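Agmatinase (Deinococcus radiodurans, PDB 1WOH) probably hydrolyses agmatine to putrescine and urea, as a two-manganese enzyme of the arginase (ureohydrolase) family. Local coordinates at residues D147-R152 with R185-A190; A193-A196 with T200-P203; R165-E168 with N172-H175; V123-L128 with T155-S160; V224-D229 with K256-A261. All coordinates share one frame; numbering follows the deposited sequence.

Interaction 1 of 5, residues D147-R152 with R185-A190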
# COMPACT_ATOMS: atom_id res chain seq x y z
N ASP A 147 -9.98 24.35 16.59
CA ASP A 147 -8.59 24.82 16.58
C ASP A 147 -8.41 26.24 17.14
O ASP A 147 -7.70 27.08 16.57
CB ASP A 147 -8.02 24.73 15.15
CG ASP A 147 -7.92 23.28 14.67
OD1 ASP A 147 -7.86 22.37 15.52
OD2 ASP A 147 -7.90 23.05 13.44
N PHE A 148 -9.04 26.48 18.28
CA PHE A 148 -8.97 27.76 18.99
C PHE A 148 -8.50 27.49 20.42
O PHE A 148 -8.81 28.24 21.35
CB PHE A 148 -10.35 28.42 19.02
CG PHE A 148 -10.31 29.89 19.33
CD1 PHE A 148 -9.69 30.78 18.46
CD2 PHE A 148 -10.90 30.40 20.49
CE1 PHE A 148 -9.65 32.15 18.73
CE2 PHE A 148 -10.86 31.76 20.78
CZ PHE A 148 -10.23 32.64 19.89
N THR A 149 -7.75 26.41 20.60
CA THR A 149 -7.25 26.03 21.92
C THR A 149 -6.05 26.87 22.36
O THR A 149 -5.21 27.23 21.55
CB THR A 149 -6.89 24.53 21.93
OG1 THR A 149 -8.11 23.76 21.87
CG2 THR A 149 -6.11 24.15 23.19
N ASP A 150 -5.98 27.20 23.65
CA ASP A 150 -4.86 27.98 24.16
C ASP A 150 -3.62 27.07 24.25
O ASP A 150 -2.65 27.27 23.52
CB ASP A 150 -5.20 28.55 25.54
CG ASP A 150 -4.07 29.39 26.12
OD1 ASP A 150 -3.04 29.57 25.42
OD2 ASP A 150 -4.20 29.87 27.27
N THR A 151 -3.66 26.09 25.14
CA THR A 151 -2.55 25.14 25.29
C THR A 151 -3.04 23.70 25.18
O THR A 151 -4.13 23.36 25.65
CB THR A 151 -1.84 25.31 26.66
OG1 THR A 151 -1.17 26.57 26.70
CG2 THR A 151 -0.82 24.21 26.86
N ARG A 152 -2.22 22.87 24.56
CA ARG A 152 -2.51 21.45 24.37
C ARG A 152 -1.17 20.72 24.42
O ARG A 152 -0.20 21.16 23.82
CB ARG A 152 -3.16 21.21 23.00
CG ARG A 152 -3.81 19.83 22.83
CD ARG A 152 -3.84 19.41 21.37
NE ARG A 152 -2.49 19.06 20.89
CZ ARG A 152 -2.17 18.84 19.62
NH1 ARG A 152 -0.91 18.53 19.32
NH2 ARG A 152 -3.08 18.93 18.66
N ARG A 185 -15.27 14.99 20.96
CA ARG A 185 -14.57 15.87 21.88
C ARG A 185 -14.28 17.28 21.40
O ARG A 185 -13.81 17.50 20.28
CB ARG A 185 -13.27 15.21 22.33
CG ARG A 185 -12.70 15.80 23.61
CD ARG A 185 -11.23 15.42 23.78
NE ARG A 185 -10.99 14.00 23.53
CZ ARG A 185 -11.46 13.01 24.27
NH1 ARG A 185 -12.20 13.26 25.34
NH2 ARG A 185 -11.19 11.75 23.94
N PHE A 186 -14.56 18.24 22.27
CA PHE A 186 -14.30 19.64 21.99
C PHE A 186 -13.71 20.24 23.26
O PHE A 186 -14.05 19.81 24.36
CB PHE A 186 -15.59 20.38 21.62
CG PHE A 186 -16.03 20.16 20.20
CD1 PHE A 186 -16.71 19.00 19.84
CD2 PHE A 186 -15.75 21.11 19.22
CE1 PHE A 186 -17.11 18.78 18.51
CE2 PHE A 186 -16.14 20.90 17.89
CZ PHE A 186 -16.82 19.73 17.54
N ASP A 187 -12.82 21.20 23.08
CA ASP A 187 -12.18 21.91 24.19
C ASP A 187 -13.23 22.92 24.64
O ASP A 187 -13.47 23.91 23.95
CB ASP A 187 -10.92 22.60 23.65
CG ASP A 187 -10.23 23.47 24.69
OD1 ASP A 187 -10.80 23.69 25.78
OD2 ASP A 187 -9.10 23.94 24.40
N PRO A 188 -13.88 22.69 25.80
CA PRO A 188 -14.92 23.61 26.29
C PRO A 188 -14.48 25.06 26.45
O PRO A 188 -15.27 25.98 26.23
CB PRO A 188 -15.35 22.98 27.61
CG PRO A 188 -14.10 22.30 28.08
CD PRO A 188 -13.58 21.66 26.81
N GLU A 189 -13.22 25.25 26.85
CA GLU A 189 -12.67 26.58 27.04
C GLU A 189 -12.52 27.26 25.68
O GLU A 189 -12.80 28.45 25.54
CB GLU A 189 -11.30 26.49 27.73
CG GLU A 189 -10.70 27.83 28.21
CD GLU A 189 -10.23 28.74 27.08
OE1 GLU A 189 -9.73 28.23 26.05
OE2 GLU A 189 -10.34 29.98 27.24
N ALA A 190 -12.08 26.49 24.69
CA ALA A 190 -11.90 27.03 23.35
C ALA A 190 -13.24 27.42 22.73
O ALA A 190 -13.37 28.49 22.14
CB ALA A 190 -11.19 26.00 22.46
O HOH W 1 -8.12 26.24 25.49
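The ring of F148 has the carbonyl oxygen of A190 at its edge, near the ring plane and 3.5 Å from CD2, so the aromatic C-H border and not a face meets the polar atom. H199 and F148 meet edge-to-face, and A193 and A194, of the same helix as A190, also pack on the ring. The second flat group, the carboxylate of D187, divides its oxygens between two tasks. OD2 accepts from the T149 hydroxyl through its anti lone pair, with OG1 2.7 Å away; OG1 is set for this by lying anti to the T149 carbonyl carbon (chi1 -71°). OD1 serves the helix, for D187 is the N-cap of helix 188-196 and takes weak bonds from E189 N and A190 N, the latter at 3.3 Å. A water doubles the grip, accepting from D150 N and donating to D187 OD2 at 2.7 Å and to E189 OE1 at 2.6 Å. With a valine in place of T149, D187 OD2 would probably lose its direct link to the loop, leaving the capping carboxylate freer to turn. The same loop carries D147, a manganese ligand of this enzyme. Beside the polar link, the methyl CB of A190 rests 3.5 Å from F148 O.

Interaction 2 of 5, residues A193-A196 with T200-P203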
# COMPACT_ATOMS: atom_id res chain seq x y z
N ALA A 193 -14.60 30.47 24.60
CA ALA A 193 -13.83 31.66 24.30
C ALA A 193 -14.19 32.17 22.91
O ALA A 193 -14.34 33.37 22.70
CB ALA A 193 -12.33 31.37 24.38
N ALA A 194 -14.32 31.25 21.96
CA ALA A 194 -14.67 31.64 20.60
C ALA A 194 -16.06 32.30 20.59
O ALA A 194 -16.25 33.33 19.95
CB ALA A 194 -14.66 30.43 19.67
N ARG A 195 -17.01 31.70 21.30
CA ARG A 195 -18.36 32.26 21.34
C ARG A 195 -18.37 33.63 22.04
O ARG A 195 -19.05 34.56 21.60
CB ARG A 195 -19.33 31.32 22.07
CG ARG A 195 -19.63 30.02 21.32
CD ARG A 195 -20.75 29.26 22.01
NE ARG A 195 -21.00 27.96 21.41
CZ ARG A 195 -21.46 27.77 20.18
NH1 ARG A 195 -21.73 28.81 19.39
NH2 ARG A 195 -21.67 26.54 19.73
N ALA A 196 -17.61 33.74 23.12
CA ALA A 196 -17.54 34.99 23.88
C ALA A 196 -16.90 36.13 23.08
O ALA A 196 -17.12 37.30 23.39
CB ALA A 196 -16.79 34.77 25.19
N THR A 200 -18.45 32.80 15.01
CA THR A 200 -19.61 32.02 14.58
C THR A 200 -19.22 30.56 14.40
O THR A 200 -18.31 30.23 13.63
CB THR A 200 -20.17 32.57 13.26
OG1 THR A 200 -20.50 33.96 13.43
CG2 THR A 200 -21.43 31.81 12.85
N ILE A 201 -19.91 29.69 15.12
CA ILE A 201 -19.65 28.26 15.08
C ILE A 201 -20.80 27.56 14.38
O ILE A 201 -21.94 27.58 14.86
CB ILE A 201 -19.49 27.72 16.52
CG1 ILE A 201 -18.25 28.34 17.16
CG2 ILE A 201 -19.42 26.20 16.51
CD1 ILE A 201 -17.94 27.82 18.56
N ILE A 202 -20.52 26.94 13.25
CA ILE A 202 -21.55 26.23 12.49
C ILE A 202 -21.24 24.74 12.40
O ILE A 202 -20.45 24.31 11.56
CB ILE A 202 -21.69 26.82 11.06
CG1 ILE A 202 -21.93 28.34 11.15
CG2 ILE A 202 -22.85 26.16 10.34
CD1 ILE A 202 -21.98 29.05 9.79
N PRO A 203 -21.86 23.93 13.27
CA PRO A 203 -21.66 22.48 13.29
C PRO A 203 -22.06 21.86 11.95
O PRO A 203 -22.90 22.42 11.24
CB PRO A 203 -22.57 22.01 14.42
CG PRO A 203 -22.68 23.22 15.30
CD PRO A 203 -22.82 24.34 14.32
O HOH W 2 -23.42 27.13 17.23
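I201 O and R195 NH2 are joined by one water, which donates to the carbonyl oxygen at 2.8 Å and accepts from the guanidinium nitrogen at 3.1 Å. The link falls within a beta-alpha-beta unit, strand 173-181, helix 188-196 and strand 200-203, where it ties the last turn of the helix to the outermost strand on that side of the chain's parallel sheet. The chain of R195 runs extended from CG to NE; the two side chains cross at about a right angle, and the turn at chi4 (-66°) lays the guanidinium over I201. CD1 of I201 then sits under the centre of one guanidinium face, 3.9 Å from the plane, while I201 CB lies 3.8 Å from R195 NH1. An alanine at I201 would remove every atom beyond CB, and the guanidinium face would probably lose its apolar support, leaving R195 freer to swing. L69 of a second subunit also packs on I201, so the isoleucine is shared between the helix of its own chain and the assembly. The buried A194 makes a looser contact, its CB 4.3 Å from I201 CD1.

Interaction 3 of 5, residues R165-E168 with N172-H175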
# COMPACT_ATOMS: atom_id res chain seq x y z
N ARG A 165 -3.75 31.70 18.57
CA ARG A 165 -2.49 32.43 18.47
C ARG A 165 -2.67 33.61 17.50
O ARG A 165 -2.17 34.70 17.74
CB ARG A 165 -1.38 31.52 17.95
CG ARG A 165 -0.98 30.39 18.89
CD ARG A 165 -0.26 30.93 20.13
NE ARG A 165 -1.19 31.36 21.18
CZ ARG A 165 -1.88 30.51 21.94
NH1 ARG A 165 -1.74 29.21 21.78
NH2 ARG A 165 -2.70 30.98 22.87
N ALA A 166 -3.39 33.36 16.41
CA ALA A 166 -3.63 34.40 15.42
C ALA A 166 -4.36 35.60 16.02
O ALA A 166 -3.94 36.75 15.85
CB ALA A 166 -4.43 33.82 14.24
N CYS A 167 -5.45 35.33 16.73
CA CYS A 167 -6.23 36.41 17.32
C CYS A 167 -5.47 37.23 18.33
O CYS A 167 -5.58 38.45 18.36
CB CYS A 167 -7.52 35.85 17.94
SG CYS A 167 -8.78 35.44 16.70
N GLU A 168 -4.67 36.57 19.17
CA GLU A 168 -3.91 37.33 20.15
C GLU A 168 -2.78 38.13 19.52
O GLU A 168 -2.31 39.11 20.08
CB GLU A 168 -3.39 36.41 21.27
CG GLU A 168 -2.82 35.09 20.82
CD GLU A 168 -2.29 34.27 21.99
OE1 GLU A 168 -3.07 33.92 22.89
OE2 GLU A 168 -1.07 33.99 21.99
N ASN A 172 -6.60 43.07 14.50
CA ASN A 172 -7.45 43.32 13.34
C ASN A 172 -8.27 42.10 12.91
O ASN A 172 -9.23 42.22 12.15
CB ASN A 172 -6.61 43.83 12.16
CG ASN A 172 -5.54 42.85 11.73
OD1 ASN A 172 -4.75 42.38 12.55
ND2 ASN A 172 -5.51 42.53 10.43
N LEU A 173 -7.88 40.92 13.40
CA LEU A 173 -8.61 39.68 13.08
C LEU A 173 -9.81 39.72 14.01
O LEU A 173 -9.77 39.21 15.14
CB LEU A 173 -7.74 38.45 13.38
CG LEU A 173 -8.07 37.17 12.61
CD1 LEU A 173 -7.14 36.06 13.07
CD2 LEU A 173 -9.52 36.78 12.83
N VAL A 174 -10.90 40.31 13.52
CA VAL A 174 -12.09 40.49 14.33
C VAL A 174 -13.16 39.42 14.37
O VAL A 174 -14.01 39.44 15.25
CB VAL A 174 -12.79 41.82 13.97
CG1 VAL A 174 -11.83 42.98 14.18
CG2 VAL A 174 -13.25 41.78 12.52
N HIS A 175 -13.14 38.49 13.42
CA HIS A 175 -14.18 37.49 13.42
C HIS A 175 -13.82 36.24 12.64
O HIS A 175 -13.13 36.31 11.64
CB HIS A 175 -15.47 38.10 12.84
CG HIS A 175 -16.66 37.19 12.91
ND1 HIS A 175 -17.01 36.35 11.87
CD2 HIS A 175 -17.55 36.97 13.90
CE1 HIS A 175 -18.08 35.65 12.23
NE2 HIS A 175 -18.42 36.01 13.46
O HOH W 3 -8.27 39.52 17.56
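Apolar contacts between L173 and the helix carry this small, buried interface. One branch does most of the touching: CD1 of L173 lies 3.7 Å from CB of A166 and 4.0 Å from SG of C167, so it rests against two consecutive helix residues. The leucine reaches them because its CG stands anti to the backbone N (chi1 -156°), which carries both branches toward the helix; CD2 follows, 4.2 Å from C167 SG. L137 and V139 of the neighbouring strand pack on the same leucine, and L128 packs on A166. The elements joined here belong to a beta-alpha-beta crossover between neighbouring parallel strands, made of strand 137-142, helix 162-169 and strand 173-181. L173 stands at the entry to the last strand and is the centre of an inverse gamma turn, a sharp bend placed just where the chain comes back to the sheet.

Polar links are of two kinds. A water lies 3.0 Å from C167 O and 2.9 Å from L173 O, in position to donate to either, although it has further acceptors nearby and cannot serve all of them at once. Within the helix, R165 grips E168 side-on through a salt bridge, NE to OE2 at 2.8 Å and NH2 to OE1 at 3.0 Å. Both carboxylate oxygens lie close to the guanidinium plane, yet the carboxylate itself is turned: OE2 is met from above its own plane, 74° out of it. R165 NH2 has a second acidic partner in D150, and its NH1 bonds to K156 O.

Interaction 4 of 5, residues V123-L128 with T155-S160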
# COMPACT_ATOMS: atom_id res chain seq x y z
N VAL A 123 0.28 26.06 10.70
CA VAL A 123 0.87 27.05 9.79
C VAL A 123 -0.04 28.27 9.56
O VAL A 123 0.44 29.33 9.15
CB VAL A 123 1.25 26.43 8.42
CG1 VAL A 123 2.21 25.26 8.63
CG2 VAL A 123 -0.00 25.99 7.68
N SER A 124 -1.34 28.12 9.82
CA SER A 124 -2.28 29.23 9.62
C SER A 124 -1.93 30.42 10.51
O SER A 124 -2.21 31.56 10.15
CB SER A 124 -3.71 28.79 9.92
OG SER A 124 -4.14 27.78 9.02
N TYR A 125 -1.34 30.16 11.67
CA TYR A 125 -0.97 31.25 12.57
C TYR A 125 0.08 32.17 11.94
O TYR A 125 -0.18 33.36 11.74
CB TYR A 125 -0.49 30.69 13.92
CG TYR A 125 0.27 31.69 14.77
CD1 TYR A 125 -0.18 33.00 14.92
CD2 TYR A 125 1.45 31.32 15.41
CE1 TYR A 125 0.53 33.93 15.69
CE2 TYR A 125 2.17 32.24 16.19
CZ TYR A 125 1.70 33.54 16.33
OH TYR A 125 2.41 34.45 17.07
N PRO A 126 1.28 31.64 11.60
CA PRO A 126 2.28 32.53 11.00
C PRO A 126 1.86 33.12 9.66
O PRO A 126 2.28 34.21 9.29
CB PRO A 126 3.53 31.65 10.92
CG PRO A 126 2.98 30.25 10.86
CD PRO A 126 1.84 30.30 11.85
N LEU A 127 1.03 32.38 8.92
CA LEU A 127 0.52 32.86 7.64
C LEU A 127 -0.32 34.11 7.90
O LEU A 127 -0.15 35.15 7.26
CB LEU A 127 -0.35 31.78 6.99
CG LEU A 127 0.09 31.01 5.74
CD1 LEU A 127 1.58 31.07 5.55
CD2 LEU A 127 -0.42 29.58 5.86
N LEU A 128 -1.25 34.00 8.85
CA LEU A 128 -2.13 35.12 9.17
C LEU A 128 -1.39 36.35 9.67
O LEU A 128 -1.85 37.47 9.44
CB LEU A 128 -3.19 34.68 10.18
CG LEU A 128 -4.34 33.89 9.55
CD1 LEU A 128 -5.21 33.24 10.62
CD2 LEU A 128 -5.17 34.85 8.68
N THR A 155 2.10 22.78 24.93
CA THR A 155 2.61 23.71 23.94
C THR A 155 1.53 24.68 23.48
O THR A 155 0.34 24.38 23.56
CB THR A 155 3.17 22.98 22.70
OG1 THR A 155 3.85 23.92 21.86
CG2 THR A 155 2.05 22.32 21.91
N LYS A 156 1.98 25.83 23.01
CA LYS A 156 1.10 26.88 22.51
C LYS A 156 1.04 26.84 20.99
O LYS A 156 0.18 27.50 20.39
CB LYS A 156 1.64 28.26 22.91
CG LYS A 156 1.63 28.57 24.41
CD LYS A 156 0.35 29.27 24.81
CE LYS A 156 0.39 29.70 26.28
NZ LYS A 156 -0.86 30.42 26.67
N TRP A 157 1.93 26.07 20.36
CA TRP A 157 1.99 26.03 18.90
C TRP A 157 1.47 24.78 18.19
O TRP A 157 1.87 24.54 17.05
CB TRP A 157 3.43 26.24 18.43
CG TRP A 157 4.24 27.18 19.25
CD1 TRP A 157 5.37 26.89 19.96
CD2 TRP A 157 4.00 28.58 19.43
NE1 TRP A 157 5.85 28.02 20.57
CE2 TRP A 157 5.02 29.07 20.27
CE3 TRP A 157 3.01 29.46 18.98
CZ2 TRP A 157 5.09 30.41 20.66
CZ3 TRP A 157 3.08 30.79 19.36
CH2 TRP A 157 4.11 31.25 20.20
N SER A 158 0.62 23.98 18.84
CA SER A 158 0.11 22.77 18.18
C SER A 158 -0.88 23.15 17.09
O SER A 158 -1.24 24.32 16.96
CB SER A 158 -0.59 21.85 19.19
OG SER A 158 -1.86 22.38 19.57
N ASN A 159 -1.28 22.35 16.43
CA ASN A 159 -2.26 22.64 15.40
C ASN A 159 -3.66 22.86 15.98
O ASN A 159 -4.62 23.06 15.24
CB ASN A 159 -2.28 21.54 14.32
CG ASN A 159 -2.64 20.17 14.87
OD1 ASN A 159 -2.50 19.92 16.07
ND2 ASN A 159 -3.12 19.28 14.01
N SER A 160 -3.82 22.63 17.11
CA SER A 160 -5.12 22.86 17.73
C SER A 160 -5.25 24.32 18.21
O SER A 160 -6.31 24.72 18.70
CB SER A 160 -5.32 21.92 18.93
OG SER A 160 -5.30 20.57 18.53
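From CB, the indole of W157 sets out toward Y125 with CG anti to the carbonyl carbon, at an unusually small chi1 of -35°. The path leads from the loop between strand 137-142 and helix 162-169, which is shaped by two successive ST turns, to the short helix 124-128, and it ends in a rim-to-rim aromatic pair. The indole has K156 CB over the centre of one face, 4.2 Å from its plane. Farther along the six-membered ring, CE3 lies 4.0 Å from Y125 CE2, and the next atom, CZ3, comes within 3.6 Å of the same carbon. The two ring planes are almost parallel, at 4°, but the centroids are 5.9 Å apart and neither ring lies over the other, so this is no stack: one carbon of the tyrosine abuts one side of the indole.

Other groups complete the setting. H97 and W157 meet edge-to-face, and L91 of a third subunit packs on the tryptophan, which places the pair beside a subunit boundary. R165 and A169 pack on Y125, which thus lies between helix 162-169 and the loop. The base of the tryptophan is held by the first ST turn, in which W157 N donates to T155 OG1 at 3.2 Å, close to straight at 169°; T155 OG1 is also hydrogen-bonded to E92 of the third subunit. The second ST turn closes the loop segment, S160 N donating to S158 OG at 3.2 Å.

Interaction 5 of 5, residues V224-D229 with K256-A261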
# COMPACT_ATOMS: atom_id res chain seq x y z
N VAL A 224 -11.98 38.81 3.59
CA VAL A 224 -11.97 37.43 4.04
C VAL A 224 -10.76 36.59 3.65
O VAL A 224 -10.26 36.64 2.53
CB VAL A 224 -13.25 36.70 3.53
CG1 VAL A 224 -13.17 35.20 3.83
CG2 VAL A 224 -14.47 37.31 4.19
N TYR A 225 -10.28 35.82 4.63
CA TYR A 225 -9.17 34.90 4.44
C TYR A 225 -9.84 33.53 4.57
O TYR A 225 -10.59 33.30 5.53
CB TYR A 225 -8.14 35.07 5.56
CG TYR A 225 -7.00 34.07 5.53
CD1 TYR A 225 -5.76 34.41 4.99
CD2 TYR A 225 -7.14 32.81 6.10
CE1 TYR A 225 -4.69 33.52 5.02
CE2 TYR A 225 -6.08 31.91 6.14
CZ TYR A 225 -4.86 32.27 5.60
OH TYR A 225 -3.81 31.39 5.66
N PHE A 226 -9.62 32.66 3.60
CA PHE A 226 -10.19 31.31 3.61
C PHE A 226 -9.18 30.33 4.17
O PHE A 226 -8.04 30.28 3.70
CB PHE A 226 -10.52 30.84 2.18
CG PHE A 226 -11.74 31.47 1.57
CD1 PHE A 226 -11.70 31.93 0.26
CD2 PHE A 226 -12.93 31.56 2.27
CE1 PHE A 226 -12.84 32.46 -0.35
CE2 PHE A 226 -14.08 32.08 1.67
CZ PHE A 226 -14.03 32.54 0.36
N SER A 227 -9.58 29.55 5.18
CA SER A 227 -8.69 28.52 5.70
C SER A 227 -9.43 27.21 5.51
O SER A 227 -10.48 26.99 6.10
CB SER A 227 -8.39 28.71 7.19
OG SER A 227 -7.56 27.65 7.64
N VAL A 228 -8.89 26.35 4.65
CA VAL A 228 -9.54 25.08 4.38
C VAL A 228 -8.74 23.91 4.95
O VAL A 228 -7.65 23.60 4.46
CB VAL A 228 -9.72 24.84 2.87
CG1 VAL A 228 -10.40 23.48 2.64
CG2 VAL A 228 -10.56 25.96 2.26
N ASP A 229 -9.26 23.31 6.01
CA ASP A 229 -8.63 22.13 6.60
C ASP A 229 -9.35 20.98 5.88
O ASP A 229 -10.58 20.88 5.95
CB ASP A 229 -8.93 22.07 8.10
CG ASP A 229 -8.31 20.86 8.78
OD1 ASP A 229 -8.13 19.82 8.11
OD2 ASP A 229 -8.02 20.95 9.99
N LYS A 256 -19.74 24.99 -2.26
CA LYS A 256 -20.85 25.95 -2.26
C LYS A 256 -20.61 27.02 -1.19
O LYS A 256 -20.92 28.19 -1.40
CB LYS A 256 -22.18 25.25 -1.97
CG LYS A 256 -22.73 24.43 -3.12
CD LYS A 256 -24.14 23.96 -2.82
CE LYS A 256 -24.75 23.22 -3.99
NZ LYS A 256 -24.03 21.95 -4.29
N ILE A 257 -20.07 26.60 -0.05
CA ILE A 257 -19.77 27.52 1.04
C ILE A 257 -18.71 28.52 0.60
O ILE A 257 -18.88 29.74 0.76
CB ILE A 257 -19.27 26.75 2.29
CG1 ILE A 257 -20.41 25.93 2.88
CG2 ILE A 257 -18.75 27.74 3.35
CD1 ILE A 257 -19.97 24.93 3.91
N LEU A 258 -17.62 28.02 0.02
CA LEU A 258 -16.55 28.90 -0.44
C LEU A 258 -17.04 29.82 -1.56
O LEU A 258 -16.73 31.00 -1.59
CB LEU A 258 -15.36 28.08 -0.93
CG LEU A 258 -14.69 27.23 0.17
CD1 LEU A 258 -13.73 26.22 -0.45
CD2 LEU A 258 -13.97 28.14 1.17
N ALA A 259 -17.81 29.26 -2.50
CA ALA A 259 -18.31 30.04 -3.62
C ALA A 259 -19.18 31.20 -3.13
O ALA A 259 -19.07 32.33 -3.61
CB ALA A 259 -19.10 29.15 -4.57
N ALA A 260 -20.05 30.91 -2.16
CA ALA A 260 -20.94 31.92 -1.61
C ALA A 260 -20.15 33.05 -0.97
O ALA A 260 -20.44 34.24 -1.19
CB ALA A 260 -21.87 31.29 -0.59
N ALA A 261 -19.14 32.69 -0.19
CA ALA A 261 -18.32 33.69 0.47
C ALA A 261 -17.51 34.51 -0.54
O ALA A 261 -17.36 35.71 -0.39
CB ALA A 261 -17.38 33.02 1.48
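Strand 224-229 and helix 256-261 run antiparallel, their axes at 171° and 10.8 Å apart at closest approach, with F226 and L258 facing each other. This is the first half of a beta-alpha-beta crossover, strand 223-229, helix 251-264 and strand 266-273, in which the helix lies back along the strand it follows.

F226 and L258 slide past one another in opposite directions, and the result is a CH-pi contact: CD2 of L258 stands over one face of the ring, 4.0 Å from its centroid and 22° off the normal, displaced toward the rim. L258 reaches this place with CG anti to its carbonyl carbon (chi1 -63°), and V228 CG2 lies 4.2 Å from L258 CD1 and just as near CD2. A different border of the phenylalanine is taken by A261, whose CB lies in the ring plane only 3.4 Å from CE2, a snug fit. The ring tip, CZ, comes 3.7 Å from L258 O. One face and one edge of the ring are thus fixed by residues one helical turn apart.

V140, V267 and L270 of the flanking strands touch F226, while L292 and T296 of helix 284-302 touch L258. On the opposite side of the strand S227 bonds to D271 and H121, and the strand ends at D229, a ligand of both manganese ions. The side-chain contacts between helix and strand are apolar, which implies that the two elements meet here through close packing and one CH-pi contact.

Overall arrangement
Interactions 2, 3 and 5 are set along one parallel sheet, and interactions 1 and 4 each take one segment from the loop that follows its strand 137-142. F148 of interaction 1 packs on interaction 2, its CE2 3.7 Å from A194 N. D150 ties interaction 1 to both 3 and 4: its OD1 is 2.9 Å from R165 NH2 and 2.7 Å from K156 NZ. Interactions 2 and 3 meet where T200 OG1 lies 2.9 Å from H175 NE2 on adjacent strands. The metal site joins the remotest pair, interactions 1 and 5, whose centres are 22 Å apart: D147 OD2 and D229 OD2 approach to 4.0 Å, both manganese ligands, although this chain holds no metal.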